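Side-chain contacts in soluble lytic murein transglycosylase (Pseudomonas aeruginosa, PDB 5OHU), which turns over cell-wall peptidoglycan as a lytic transglycosylase, cutting its glycan strands both exolytically and endolytically: residues G244-A249 / A278-L283; P291-L296 / T314-R319; Q299-L304 / T308-R313. All coordinates share one frame; numbering follows the deposited sequence. Where two conformers were deposited one is given.

Contact 1 of 3, residues G244-A249 / A278-L283; sequences GLRRLA and AREIGL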
ATOM      1  N   GLY A 244      -4.577 -24.506  -9.972  1.00 12.41           N
ATOM      2  CA  GLY A 244      -5.392 -24.958  -8.856  1.00 12.40           C
ATOM      3  C   GLY A 244      -4.592 -25.150  -7.581  1.00 12.18           C
ATOM      4  O   GLY A 244      -5.048 -24.793  -6.493  1.00 14.81           O
ATOM      5  N   LEU A 245      -3.378 -25.688  -7.690  1.00 23.17           N
ATOM      6  CA  LEU A 245      -2.588 -25.865  -6.474  1.00 21.73           C
ATOM      7  C   LEU A 245      -2.169 -24.531  -5.881  1.00 17.85           C
ATOM      8  O   LEU A 245      -2.142 -24.378  -4.656  1.00 15.48           O
ATOM      9  CB  LEU A 245      -1.362 -26.735  -6.724  1.00 12.22           C
ATOM     10  CG  LEU A 245      -1.700 -28.150  -7.156  1.00 12.52           C
ATOM     11  CD1 LEU A 245      -0.526 -28.808  -7.862  1.00 17.23           C
ATOM     12  CD2 LEU A 245      -2.110 -28.918  -5.932  1.00 12.48           C
ATOM     13  N   ARG A 246      -1.850 -23.553  -6.728  1.00 18.29           N
ATOM     14  CA  ARG A 246      -1.499 -22.229  -6.212  1.00 18.83           C
ATOM     15  C   ARG A 246      -2.691 -21.585  -5.527  1.00 23.09           C
ATOM     16  O   ARG A 246      -2.550 -20.954  -4.472  1.00 30.44           O
ATOM     17  CB  ARG A 246      -0.979 -21.332  -7.342  1.00 22.93           C
ATOM     18  CG  ARG A 246       0.551 -21.249  -7.384  1.00 34.00           C
ATOM     19  CD  ARG A 246       1.108 -21.478  -8.768  1.00 43.97           C
ATOM     20  NE  ARG A 246       0.372 -20.738  -9.791  1.00 57.32           N
ATOM     21  CZ  ARG A 246       0.280 -21.105 -11.068  1.00 64.35           C
ATOM     22  NH1 ARG A 246       0.884 -22.216 -11.493  1.00 65.83           N
ATOM     23  NH2 ARG A 246      -0.424 -20.357 -11.910  1.00 59.42           N
ATOM     24  N   ARG A 247      -3.876 -21.734  -6.116  1.00 18.69           N
ATOM     25  CA  ARG A 247      -5.084 -21.220  -5.486  1.00 15.59           C
ATOM     26  C   ARG A 247      -5.350 -21.957  -4.180  1.00 23.40           C
ATOM     27  O   ARG A 247      -5.535 -21.336  -3.127  1.00 20.15           O
ATOM     28  CB  ARG A 247      -6.258 -21.357  -6.464  1.00 16.55           C
ATOM     29  CG  ARG A 247      -7.639 -20.945  -5.939  1.00 23.79           C
ATOM     30  CD  ARG A 247      -7.840 -19.429  -5.777  1.00 26.26           C
ATOM     31  NE  ARG A 247      -7.246 -18.620  -6.844  1.00 28.02           N
ATOM     32  CZ  ARG A 247      -7.880 -18.262  -7.962  1.00 31.69           C
ATOM     33  NH1 ARG A 247      -9.123 -18.656  -8.182  1.00 26.58           N
ATOM     34  NH2 ARG A 247      -7.270 -17.495  -8.861  1.00 32.66           N
ATOM     35  N   LEU A 248      -5.315 -23.292  -4.225  1.00 22.36           N
ATOM     36  CA  LEU A 248      -5.602 -24.097  -3.043  1.00 17.17           C
ATOM     37  C   LEU A 248      -4.640 -23.804  -1.906  1.00 15.04           C
ATOM     38  O   LEU A 248      -5.012 -23.908  -0.726  1.00 16.95           O
ATOM     39  CB  LEU A 248      -5.535 -25.583  -3.417  1.00 13.36           C
ATOM     40  CG  LEU A 248      -5.998 -26.640  -2.426  1.00 15.54           C
ATOM     41  CD1 LEU A 248      -7.477 -26.439  -2.087  1.00 13.40           C
ATOM     42  CD2 LEU A 248      -5.742 -28.037  -3.018  1.00 17.89           C
ATOM     43  N   ALA A 249      -3.395 -23.460  -2.230  1.00 12.94           N
ATOM     44  CA  ALA A 249      -2.420 -23.184  -1.184  1.00 21.51           C
ATOM     45  C   ALA A 249      -2.835 -22.025  -0.285  1.00 24.45           C
ATOM     46  O   ALA A 249      -2.388 -21.958   0.859  1.00 23.69           O
ATOM     47  CB  ALA A 249      -1.060 -22.883  -1.805  1.00 15.09           C
ATOM     48  N   ALA A 278       5.750 -24.559  -5.617  1.00 12.08           N
ATOM     49  CA  ALA A 278       6.456 -24.877  -4.385  1.00 13.40           C
ATOM     50  C   ALA A 278       6.612 -23.647  -3.505  1.00 23.26           C
ATOM     51  O   ALA A 278       6.430 -23.717  -2.284  1.00 20.69           O
ATOM     52  CB  ALA A 278       7.826 -25.473  -4.708  1.00 14.19           C
ATOM     53  N   ARG A 279       6.936 -22.507  -4.108  1.00 25.72           N
ATOM     54  CA  ARG A 279       7.131 -21.306  -3.307  1.00 26.62           C
ATOM     55  C   ARG A 279       5.816 -20.819  -2.708  1.00 18.61           C
ATOM     56  O   ARG A 279       5.780 -20.423  -1.536  1.00 21.12           O
ATOM     57  CB  ARG A 279       7.821 -20.226  -4.141  1.00 26.68           C
ATOM     58  CG  ARG A 279       9.303 -20.566  -4.408  1.00 28.25           C
ATOM     59  CD  ARG A 279      10.073 -19.402  -5.074  1.00 30.39           C
ATOM     60  NE  ARG A 279      11.378 -19.813  -5.597  1.00 37.09           N
ATOM     61  CZ  ARG A 279      12.122 -19.071  -6.418  1.00 39.73           C
ATOM     62  NH1 ARG A 279      11.687 -17.881  -6.813  1.00 45.67           N
ATOM     63  NH2 ARG A 279      13.292 -19.521  -6.859  1.00 26.72           N
ATOM     64  N   GLU A 280       4.713 -20.898  -3.457  1.00 16.93           N
ATOM     65  CA  GLU A 280       3.438 -20.470  -2.882  1.00 21.08           C
ATOM     66  C   GLU A 280       2.971 -21.426  -1.788  1.00 22.04           C
ATOM     67  O   GLU A 280       2.477 -20.985  -0.746  1.00 20.07           O
ATOM     68  CB  GLU A 280       2.369 -20.329  -3.967  1.00 29.02           C
ATOM     69  CG  GLU A 280       1.080 -19.693  -3.464  1.00 53.39           C
ATOM     70  CD  GLU A 280       1.322 -18.427  -2.630  1.00 75.94           C
ATOM     71  OE1 GLU A 280       1.065 -18.452  -1.402  1.00 83.38           O
ATOM     72  OE2 GLU A 280       1.779 -17.410  -3.196  1.00 74.40           O
ATOM     73  N   ILE A 281       3.119 -22.737  -1.999  1.00 11.25           N
ATOM     74  CA  ILE A 281       2.799 -23.691  -0.941  1.00 11.19           C
ATOM     75  C   ILE A 281       3.737 -23.499   0.251  1.00 22.43           C
ATOM     76  O   ILE A 281       3.294 -23.467   1.407  1.00 13.64           O
ATOM     77  CB  ILE A 281       2.847 -25.133  -1.482  1.00 20.17           C
ATOM     78  CG1 ILE A 281       1.692 -25.359  -2.473  1.00 17.53           C
ATOM     79  CG2 ILE A 281       2.770 -26.156  -0.347  1.00 11.38           C
ATOM     80  CD1 ILE A 281       1.796 -26.645  -3.228  1.00 11.78           C
ATOM     81  N   GLY A 282       5.035 -23.332  -0.012  1.00 11.17           N
ATOM     82  CA  GLY A 282       5.983 -23.171   1.086  1.00 19.16           C
ATOM     83  C   GLY A 282       5.676 -21.950   1.936  1.00 19.18           C
ATOM     84  O   GLY A 282       5.656 -22.019   3.172  1.00 15.87           O
ATOM     85  N   LEU A 283       5.413 -20.820   1.274  1.00 13.37           N
ATOM     86  CA  LEU A 283       5.075 -19.591   1.981  0.52 13.44           C
ATOM     87  C   LEU A 283       3.804 -19.750   2.800  1.00 13.35           C
ATOM     88  O   LEU A 283       3.735 -19.301   3.948  1.00 19.33           O
ATOM     89  CB  LEU A 283       4.918 -18.445   0.985  0.52 10.83           C
ATOM     90  CG  LEU A 283       6.203 -17.771   0.514  0.52 10.96           C
ATOM     91  CD1 LEU A 283       5.851 -16.631  -0.429  0.52 11.03           C
ATOM     92  CD2 LEU A 283       6.959 -17.248   1.731  0.52 10.91           C
TER
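The guanidinium of Arg-246 and the carboxylate of Glu-280 do not stack: their planes stand 56° apart, and neither lies over a face or at an edge of the other. NE of Arg-246, its nearest guanidinium nitrogen, is still 7.5 Å from Glu-280 OE2. The two residues meet instead by their aliphatic stems, which cross at about a right angle, with Arg-246 CG 4.0 Å from Glu-280 CB. Bends at the second and third torsions carry the arginine tip back to Glu-190, with which NH2 forms a salt bridge. Glu-280 holds its CG beside its own carbonyl carbon (chi1 -172°), a setting that lays this methylene 4.0 Å from the backbone O of Arg-246. Helices 235-251 and 271-287 run side by side here, their short segments inclined by 13° with axes 8.8 Å apart; helix 253-263 comes between them in sequence, and this near-parallel packing of every second helix is consistent with the alpha-helical superhelix known from Slt70-like enzymes. One turn on from Arg-246, Ala-249 directs its CB toward the partner helix, its CA 5.2 Å from that of Ile-281. Its CB rests 3.8 Å from Ile-281 CG1 and 4.2 Å from Glu-280 CG. Ala-256 of helix 253-263 and Leu-296 of helix 293-300 also touch Ile-281, while the carbonyl O of Ala-249 accepts a hydrogen bond from Ser-284 OG.

Contact 2 of 3, residues P291-L296 / T314-R319; sequences PRALPL and TRLLLR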
ATOM      1  N   PRO A 291       6.597 -26.982  10.019  1.00 14.72           N
ATOM      2  CA  PRO A 291       8.009 -27.170   9.638  1.00 14.03           C
ATOM      3  C   PRO A 291       8.189 -27.872   8.301  1.00 15.45           C
ATOM      4  O   PRO A 291       9.306 -27.869   7.763  1.00 15.56           O
ATOM      5  CB  PRO A 291       8.581 -28.012  10.790  1.00 13.85           C
ATOM      6  CG  PRO A 291       7.377 -28.791  11.282  1.00 15.92           C
ATOM      7  CD  PRO A 291       6.209 -27.832  11.156  1.00 11.87           C
ATOM      8  N   ARG A 292       7.128 -28.447   7.730  1.00 14.22           N
ATOM      9  CA  ARG A 292       7.248 -29.019   6.396  1.00 15.70           C
ATOM     10  C   ARG A 292       7.585 -27.951   5.356  1.00 11.21           C
ATOM     11  O   ARG A 292       8.103 -28.287   4.294  1.00 16.49           O
ATOM     12  CB  ARG A 292       5.958 -29.772   6.032  1.00 12.22           C
ATOM     13  CG  ARG A 292       5.826 -31.114   6.754  1.00 12.65           C
ATOM     14  CD  ARG A 292       4.494 -31.806   6.437  1.00 17.80           C
ATOM     15  NE  ARG A 292       3.374 -31.170   7.118  1.00 20.71           N
ATOM     16  CZ  ARG A 292       2.120 -31.611   7.078  1.00 32.09           C
ATOM     17  NH1 ARG A 292       1.818 -32.698   6.374  1.00 28.35           N
ATOM     18  NH2 ARG A 292       1.177 -30.943   7.730  1.00 25.79           N
ATOM     19  N   ALA A 293       7.335 -26.667   5.651  1.00 11.46           N
ATOM     20  CA  ALA A 293       7.696 -25.597   4.718  1.00 14.06           C
ATOM     21  C   ALA A 293       9.199 -25.536   4.484  1.00 12.23           C
ATOM     22  O   ALA A 293       9.646 -25.279   3.361  1.00 14.49           O
ATOM     23  CB  ALA A 293       7.192 -24.255   5.245  1.00 14.04           C
ATOM     24  N   LEU A 294       9.992 -25.774   5.529  1.00 13.03           N
ATOM     25  CA  LEU A 294      11.439 -25.563   5.438  1.00 11.79           C
ATOM     26  C   LEU A 294      12.134 -26.435   4.409  1.00 13.92           C
ATOM     27  O   LEU A 294      12.951 -25.895   3.649  1.00 19.33           O
ATOM     28  CB  LEU A 294      12.092 -25.769   6.808  1.00 11.32           C
ATOM     29  CG  LEU A 294      11.849 -24.654   7.810  1.00 21.67           C
ATOM     30  CD1 LEU A 294      12.322 -25.123   9.161  1.00 20.80           C
ATOM     31  CD2 LEU A 294      12.584 -23.386   7.386  1.00 24.91           C
ATOM     32  N   PRO A 295      11.934 -27.764   4.355  1.00 19.02           N
ATOM     33  CA  PRO A 295      12.628 -28.535   3.297  1.00 12.18           C
ATOM     34  C   PRO A 295      12.199 -28.121   1.906  1.00 16.32           C
ATOM     35  O   PRO A 295      13.029 -27.983   0.997  1.00 14.68           O
ATOM     36  CB  PRO A 295      12.246 -29.996   3.608  1.00 13.76           C
ATOM     37  CG  PRO A 295      11.875 -29.995   5.092  1.00 12.72           C
ATOM     38  CD  PRO A 295      11.217 -28.648   5.299  1.00 11.71           C
ATOM     39  N   LEU A 296      10.904 -27.879   1.733  1.00 12.05           N
ATOM     40  CA  LEU A 296      10.378 -27.422   0.456  1.00 15.45           C
ATOM     41  C   LEU A 296      11.003 -26.088   0.038  1.00 15.90           C
ATOM     42  O   LEU A 296      11.460 -25.929  -1.100  1.00 14.57           O
ATOM     43  CB  LEU A 296       8.859 -27.301   0.570  1.00 12.73           C
ATOM     44  CG  LEU A 296       8.128 -26.967  -0.704  1.00 20.28           C
ATOM     45  CD1 LEU A 296       8.371 -28.110  -1.670  1.00 14.90           C
ATOM     46  CD2 LEU A 296       6.621 -26.705  -0.470  1.00 18.25           C
ATOM     47  N   THR A 314      13.379 -17.678   7.419  1.00 17.30           N
ATOM     48  CA  THR A 314      14.036 -17.261   8.662  1.00 12.95           C
ATOM     49  C   THR A 314      13.028 -17.082   9.792  1.00 10.96           C
ATOM     50  O   THR A 314      13.285 -17.494  10.931  1.00 14.84           O
ATOM     51  CB  THR A 314      14.830 -15.960   8.473  1.00 21.47           C
ATOM     52  OG1 THR A 314      15.588 -16.006   7.249  1.00 16.83           O
ATOM     53  CG2 THR A 314      15.810 -15.771   9.644  1.00 18.62           C
ATOM     54  N   ARG A 315      11.871 -16.478   9.494  1.00 10.85           N
ATOM     55  CA  ARG A 315      10.834 -16.310  10.507  1.00 12.77           C
ATOM     56  C   ARG A 315      10.395 -17.656  11.069  1.00 19.85           C
ATOM     57  O   ARG A 315      10.231 -17.814  12.286  1.00 11.38           O
ATOM     58  CB  ARG A 315       9.638 -15.560   9.912  1.00 12.48           C
ATOM     59  CG  ARG A 315       9.876 -14.061   9.777  1.00 13.04           C
ATOM     60  CD  ARG A 315       8.794 -13.328   8.977  1.00 15.09           C
ATOM     61  NE  ARG A 315       9.107 -11.906   9.001  1.00 12.74           N
ATOM     62  CZ  ARG A 315       8.924 -11.056   8.000  1.00 15.31           C
ATOM     63  NH1 ARG A 315       8.391 -11.464   6.857  1.00 12.65           N
ATOM     64  NH2 ARG A 315       9.276  -9.787   8.152  1.00 14.58           N
ATOM     65  N   LEU A 316      10.223 -18.643  10.193  1.00 10.53           N
ATOM     66  CA  LEU A 316       9.771 -19.950  10.630  1.00 11.67           C
ATOM     67  C   LEU A 316      10.807 -20.602  11.539  1.00 11.42           C
ATOM     68  O   LEU A 316      10.456 -21.187  12.568  1.00 11.98           O
ATOM     69  CB  LEU A 316       9.472 -20.823   9.408  1.00 10.49           C
ATOM     70  CG  LEU A 316       9.015 -22.270   9.629  1.00 13.99           C
ATOM     71  CD1 LEU A 316       7.823 -22.339  10.573  1.00 10.28           C
ATOM     72  CD2 LEU A 316       8.645 -22.917   8.311  1.00 17.60           C
ATOM     73  N   LEU A 317      12.093 -20.485  11.195  1.00 11.27           N
ATOM     74  CA  LEU A 317      13.128 -21.013  12.079  1.00 13.69           C
ATOM     75  C   LEU A 317      13.061 -20.347  13.445  1.00 14.77           C
ATOM     76  O   LEU A 317      13.238 -21.004  14.474  1.00 13.17           O
ATOM     77  CB  LEU A 317      14.511 -20.828  11.447  1.00 10.98           C
ATOM     78  CG  LEU A 317      14.766 -21.714  10.221  1.00 17.03           C
ATOM     79  CD1 LEU A 317      15.957 -21.216   9.417  1.00 11.42           C
ATOM     80  CD2 LEU A 317      14.969 -23.176  10.677  1.00 11.18           C
ATOM     81  N   LEU A 318      12.802 -19.040  13.471  1.00 11.29           N
ATOM     82  CA  LEU A 318      12.681 -18.336  14.743  1.00 17.21           C
ATOM     83  C   LEU A 318      11.459 -18.819  15.515  1.00 12.17           C
ATOM     84  O   LEU A 318      11.528 -19.029  16.728  1.00 14.35           O
ATOM     85  CB  LEU A 318      12.597 -16.824  14.505  1.00 11.75           C
ATOM     86  CG  LEU A 318      13.825 -16.107  13.919  1.00 15.83           C
ATOM     87  CD1 LEU A 318      13.410 -14.699  13.558  1.00 10.94           C
ATOM     88  CD2 LEU A 318      15.011 -16.066  14.872  1.00 11.00           C
ATOM     89  N   ARG A 319      10.331 -19.002  14.831  1.00 10.24           N
ATOM     90  CA  ARG A 319       9.158 -19.522  15.525  1.00 14.14           C
ATOM     91  C   ARG A 319       9.428 -20.912  16.089  1.00 16.40           C
ATOM     92  O   ARG A 319       8.882 -21.279  17.132  1.00 20.01           O
ATOM     93  CB  ARG A 319       7.951 -19.563  14.592  1.00 11.32           C
ATOM     94  CG  ARG A 319       6.627 -19.875  15.302  1.00 14.29           C
ATOM     95  CD  ARG A 319       5.979 -18.638  15.900  1.00 13.08           C
ATOM     96  NE  ARG A 319       4.623 -18.947  16.354  1.00 28.15           N
ATOM     97  CZ  ARG A 319       3.663 -18.048  16.562  1.00 21.08           C
ATOM     98  NH1 ARG A 319       3.883 -16.760  16.343  1.00 19.12           N
ATOM     99  NH2 ARG A 319       2.479 -18.441  16.987  1.00 23.72           N
TER
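Leu-294 and Leu-316 reach each other through different first torsions: Leu-294 sets CG beside its backbone N (chi1 -74°), whereas Leu-316 extends CG opposite its own N (chi1 178°), and both start from CB atoms directed across the interface. The extended leucine pushes its CD2 methyl against two neighbours in sequence, 3.6 Å from Ala-293 CB and 3.7 Å from Leu-294 CG. Leu-317 shares the rotamer of Leu-294, and although its CB does not point straight across, its branch swings over to meet both leucine methyls: Leu-317 CD2 lies 3.6 Å from Leu-294 CD1, and Leu-317 CG 3.9 Å from Leu-294 CD2. Leu-294 thus meets Leu-316 mainly with its branch point CG and Leu-317 with its two methyls, crossing each obliquely. Ala-286 of helix 271-287 touches both Ala-293 and Leu-316, and Ala-326 of helix 323-330 backs Leu-317, so these two helices border the cluster, in keeping with the helical superhelix of the family. No hydrogen bond links the two segments; all four contributing residues are buried and they meet purely through carbon, so the fit depends on the shape of branched side chains and on exclusion of water rather than on directional bonds.

Contact 3 of 3, residues Q299-L304 / T308-R313; sequences QYDPGL and TVTEWR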
ATOM      1  N   GLN A 299      14.734 -26.448  -0.822  1.00 22.00           N
ATOM      2  CA  GLN A 299      14.988 -27.108  -2.093  1.00 19.42           C
ATOM      3  C   GLN A 299      14.619 -26.226  -3.285  1.00 24.53           C
ATOM      4  O   GLN A 299      15.274 -26.296  -4.333  1.00 19.14           O
ATOM      5  CB  GLN A 299      14.207 -28.423  -2.137  1.00 26.20           C
ATOM      6  CG  GLN A 299      14.270 -29.172  -3.453  1.00 32.18           C
ATOM      7  CD  GLN A 299      15.598 -29.868  -3.652  1.00 42.44           C
ATOM      8  OE1 GLN A 299      16.363 -30.049  -2.703  1.00 49.61           O
ATOM      9  NE2 GLN A 299      15.879 -30.265  -4.885  1.00 44.28           N
ATOM     10  N   TYR A 300      13.590 -25.388  -3.169  1.00 16.91           N
ATOM     11  CA  TYR A 300      13.142 -24.644  -4.332  1.00 21.18           C
ATOM     12  C   TYR A 300      13.619 -23.197  -4.353  1.00 22.94           C
ATOM     13  O   TYR A 300      13.346 -22.491  -5.325  1.00 22.63           O
ATOM     14  CB  TYR A 300      11.618 -24.745  -4.463  1.00 25.38           C
ATOM     15  CG  TYR A 300      11.262 -26.111  -5.026  1.00 26.45           C
ATOM     16  CD1 TYR A 300      11.304 -26.344  -6.390  1.00 26.03           C
ATOM     17  CD2 TYR A 300      10.975 -27.189  -4.188  1.00 31.56           C
ATOM     18  CE1 TYR A 300      11.030 -27.598  -6.914  1.00 32.85           C
ATOM     19  CE2 TYR A 300      10.699 -28.454  -4.707  1.00 31.63           C
ATOM     20  CZ  TYR A 300      10.728 -28.646  -6.073  1.00 36.78           C
ATOM     21  OH  TYR A 300      10.460 -29.883  -6.617  1.00 43.74           O
ATOM     22  N   ASP A 301      14.360 -22.750  -3.336  1.00 21.54           N
ATOM     23  CA  ASP A 301      15.071 -21.483  -3.458  1.00 19.39           C
ATOM     24  C   ASP A 301      16.437 -21.601  -2.787  1.00 18.74           C
ATOM     25  O   ASP A 301      16.749 -20.858  -1.844  1.00 20.42           O
ATOM     26  CB  ASP A 301      14.236 -20.345  -2.870  1.00 17.30           C
ATOM     27  CG  ASP A 301      14.739 -18.963  -3.285  1.00 27.61           C
ATOM     28  OD1 ASP A 301      15.495 -18.874  -4.274  1.00 30.57           O
ATOM     29  OD2 ASP A 301      14.340 -17.956  -2.649  1.00 32.92           O
ATOM     30  N   PRO A 302      17.289 -22.518  -3.245  1.00 22.10           N
ATOM     31  CA  PRO A 302      18.589 -22.685  -2.573  1.00 17.18           C
ATOM     32  C   PRO A 302      19.460 -21.438  -2.622  1.00 24.46           C
ATOM     33  O   PRO A 302      20.262 -21.219  -1.703  1.00 27.08           O
ATOM     34  CB  PRO A 302      19.226 -23.855  -3.339  1.00 19.97           C
ATOM     35  CG  PRO A 302      18.626 -23.766  -4.702  1.00 21.41           C
ATOM     36  CD  PRO A 302      17.191 -23.342  -4.467  1.00 22.20           C
ATOM     37  N   GLY A 303      19.322 -20.608  -3.651  1.00 19.42           N
ATOM     38  CA  GLY A 303      20.154 -19.428  -3.761  1.00 30.88           C
ATOM     39  C   GLY A 303      19.565 -18.149  -3.203  1.00 37.91           C
ATOM     40  O   GLY A 303      20.135 -17.075  -3.424  1.00 34.71           O
ATOM     41  N   LEU A 304      18.433 -18.228  -2.506  1.00 31.89           N
ATOM     42  CA  LEU A 304      17.812 -17.082  -1.849  1.00 24.80           C
ATOM     43  C   LEU A 304      17.520 -15.952  -2.840  1.00 24.94           C
ATOM     44  O   LEU A 304      17.880 -14.793  -2.631  1.00 24.73           O
ATOM     45  CB  LEU A 304      18.672 -16.593  -0.685  1.00 19.64           C
ATOM     46  CG  LEU A 304      19.142 -17.652   0.324  1.00 22.77           C
ATOM     47  CD1 LEU A 304      20.009 -17.007   1.416  1.00 18.23           C
ATOM     48  CD2 LEU A 304      17.979 -18.399   0.940  1.00 25.72           C
ATOM     49  N   THR A 308      10.760 -12.739  -0.188  1.00 12.56           N
ATOM     50  CA  THR A 308       9.642 -13.152   0.652  1.00 14.26           C
ATOM     51  C   THR A 308       9.862 -14.557   1.205  1.00 18.88           C
ATOM     52  O   THR A 308       9.575 -14.822   2.379  1.00 15.07           O
ATOM     53  CB  THR A 308       8.337 -13.082  -0.134  1.00 20.11           C
ATOM     54  OG1 THR A 308       8.189 -11.760  -0.659  1.00 22.80           O
ATOM     55  CG2 THR A 308       7.130 -13.384   0.801  1.00 12.49           C
ATOM     56  N   VAL A 309      10.407 -15.464   0.385  1.00 15.26           N
ATOM     57  CA  VAL A 309      10.650 -16.823   0.858  1.00 14.08           C
ATOM     58  C   VAL A 309      11.815 -16.850   1.832  1.00 14.36           C
ATOM     59  O   VAL A 309      11.817 -17.637   2.785  1.00 13.22           O
ATOM     60  CB  VAL A 309      10.892 -17.784  -0.330  1.00 16.48           C
ATOM     61  CG1 VAL A 309      11.288 -19.170   0.171  1.00 11.58           C
ATOM     62  CG2 VAL A 309       9.654 -17.863  -1.227  1.00 11.49           C
ATOM     63  N   THR A 310      12.826 -16.017   1.608  1.00 16.43           N
ATOM     64  CA  THR A 310      13.967 -15.992   2.514  1.00 11.77           C
ATOM     65  C   THR A 310      13.550 -15.526   3.896  1.00 14.35           C
ATOM     66  O   THR A 310      13.969 -16.101   4.905  1.00 13.97           O
ATOM     67  CB  THR A 310      15.051 -15.067   1.964  1.00 20.20           C
ATOM     68  OG1 THR A 310      15.405 -15.496   0.650  1.00 18.18           O
ATOM     69  CG2 THR A 310      16.273 -15.107   2.839  1.00 12.20           C
ATOM     70  N   GLU A 311      12.729 -14.481   3.954  1.00 12.28           N
ATOM     71  CA  GLU A 311      12.306 -13.929   5.232  1.00 16.36           C
ATOM     72  C   GLU A 311      11.390 -14.897   5.972  1.00 16.58           C
ATOM     73  O   GLU A 311      11.463 -15.007   7.199  1.00 14.54           O
ATOM     74  CB  GLU A 311      11.603 -12.581   5.016  1.00 11.39           C
ATOM     75  CG  GLU A 311      12.508 -11.452   4.539  1.00 14.51           C
ATOM     76  CD  GLU A 311      11.895 -10.059   4.731  1.00 25.90           C
ATOM     77  OE1 GLU A 311      10.792  -9.816   4.185  1.00 22.59           O
ATOM     78  OE2 GLU A 311      12.518  -9.198   5.405  1.00 25.78           O
ATOM     79  N   TRP A 312      10.518 -15.602   5.248  1.00 13.50           N
ATOM     80  CA  TRP A 312       9.607 -16.506   5.940  1.00 17.70           C
ATOM     81  C   TRP A 312      10.294 -17.799   6.317  1.00 13.05           C
ATOM     82  O   TRP A 312       9.939 -18.417   7.319  1.00 19.79           O
ATOM     83  CB  TRP A 312       8.347 -16.737   5.110  1.00 10.76           C
ATOM     84  CG  TRP A 312       7.396 -15.748   5.572  1.00 16.52           C
ATOM     85  CD1 TRP A 312       7.101 -14.546   4.990  1.00 19.95           C
ATOM     86  CD2 TRP A 312       6.670 -15.796   6.796  1.00 10.55           C
ATOM     87  NE1 TRP A 312       6.208 -13.851   5.775  1.00 13.58           N
ATOM     88  CE2 TRP A 312       5.935 -14.594   6.892  1.00 10.57           C
ATOM     89  CE3 TRP A 312       6.571 -16.741   7.827  1.00 12.59           C
ATOM     90  CZ2 TRP A 312       5.081 -14.326   7.958  1.00 10.49           C
ATOM     91  CZ3 TRP A 312       5.731 -16.465   8.907  1.00 15.52           C
ATOM     92  CH2 TRP A 312       4.991 -15.269   8.955  1.00 13.95           C
ATOM     93  N   ARG A 313      11.307 -18.192   5.563  1.00 19.43           N
ATOM     94  CA  ARG A 313      12.182 -19.273   5.996  0.59 21.37           C
ATOM     95  C   ARG A 313      12.870 -18.918   7.310  1.00 19.52           C
ATOM     96  O   ARG A 313      12.925 -19.729   8.244  1.00 12.84           O
ATOM     97  CB  ARG A 313      13.217 -19.568   4.905  0.59 23.16           C
ATOM     98  CG  ARG A 313      13.801 -20.961   4.990  0.59 29.27           C
ATOM     99  CD  ARG A 313      15.094 -21.139   4.189  0.59 27.52           C
ATOM    100  NE  ARG A 313      14.911 -20.897   2.768  0.59 21.75           N
ATOM    101  CZ  ARG A 313      15.859 -21.082   1.854  0.59 21.31           C
ATOM    102  NH1 ARG A 313      15.593 -20.833   0.580  0.59 16.85           N
ATOM    103  NH2 ARG A 313      17.058 -21.525   2.207  0.59 12.47           N
TER
HETATM  104  O   HOH W   1      14.714 -18.217  -0.172  1.00 23.23           O
HETATM  105  O   HOH W   2      20.041 -22.088   1.079  1.00 33.15           O
HETATM  106  O   HOH W   3      16.397 -13.435  -0.779  1.00 17.79           O
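Arg-313 reaches from helix 307-319 to the turn that precedes it, touching Asp-301 and Leu-304. CB is directed toward the turn, and the chain leaves it extended, with CG beside the carbonyl carbon (chi1 -157°) and packed on Leu-294 of the preceding helix; Met-297 and Thr-298 add to this wall. A bend at the third torsion (chi3 -61°) then turns the guanidinium toward the loop. CZ lies 3.5 Å from Leu-304 CD2, a methyl placed over one face of the group, off-centre toward its rim. NH1 donates to the backbone O of Asp-301 at 2.7 Å, with an N-H...O angle of 147°. That oxygen is almost exactly in the guanidinium plane, yet the arginine nitrogen stands well above the carbonyl plane; Leu-304 N, closing the turn, reaches the same oxygen from the opposite face at 3.2 Å. Also at the edge, in plane, NH2 gives a hydrogen bond to a water 3.2 Å away, which in turn donates to Pro-302 O. This is one of two deposited conformers of the arginine. The Asp-301 carboxylate stays beyond salt-bridge range of NH1, and is used on the backbone: OD1 takes Arg-305 N and OD2 takes Asp-306 N. A second water donates to Asp-301 OD2 and to Thr-310 OG1, the latter also bonded to Asp-306 O; a third joins Leu-304 O, 2.7 Å away, to the same hydroxyl. Asp-301 to Leu-304 form a type I beta turn, and the whole arrangement is the short connection of an alpha-alpha hairpin, its turn gripped by an arginine of the second helix, as suits an alpha-helical superhelix.

In the fold
The three contacts follow one run of consecutive helices, and all lie on the same side of the chain's centre. Contact 1 comes first in sequence, pairing helices 235-251 and 271-287, with helix 253-263 between them in the chain. Contacts 2 and 3 both join helices 293-300 and 307-319: contact 3 holds the short connection between them, and contact 2 brackets it from outside, their centres about 10 Å apart. Contact 1 lies about 15 Å and 14 Å, centre to centre, from contacts 2 and 3. Helix 271-287 bridges the set, since Gly-282 packs on Ala-293 and Ala-278 on Tyr-300. The set is consistent with the curved alpha-helical superstructure of Slt-family enzymes.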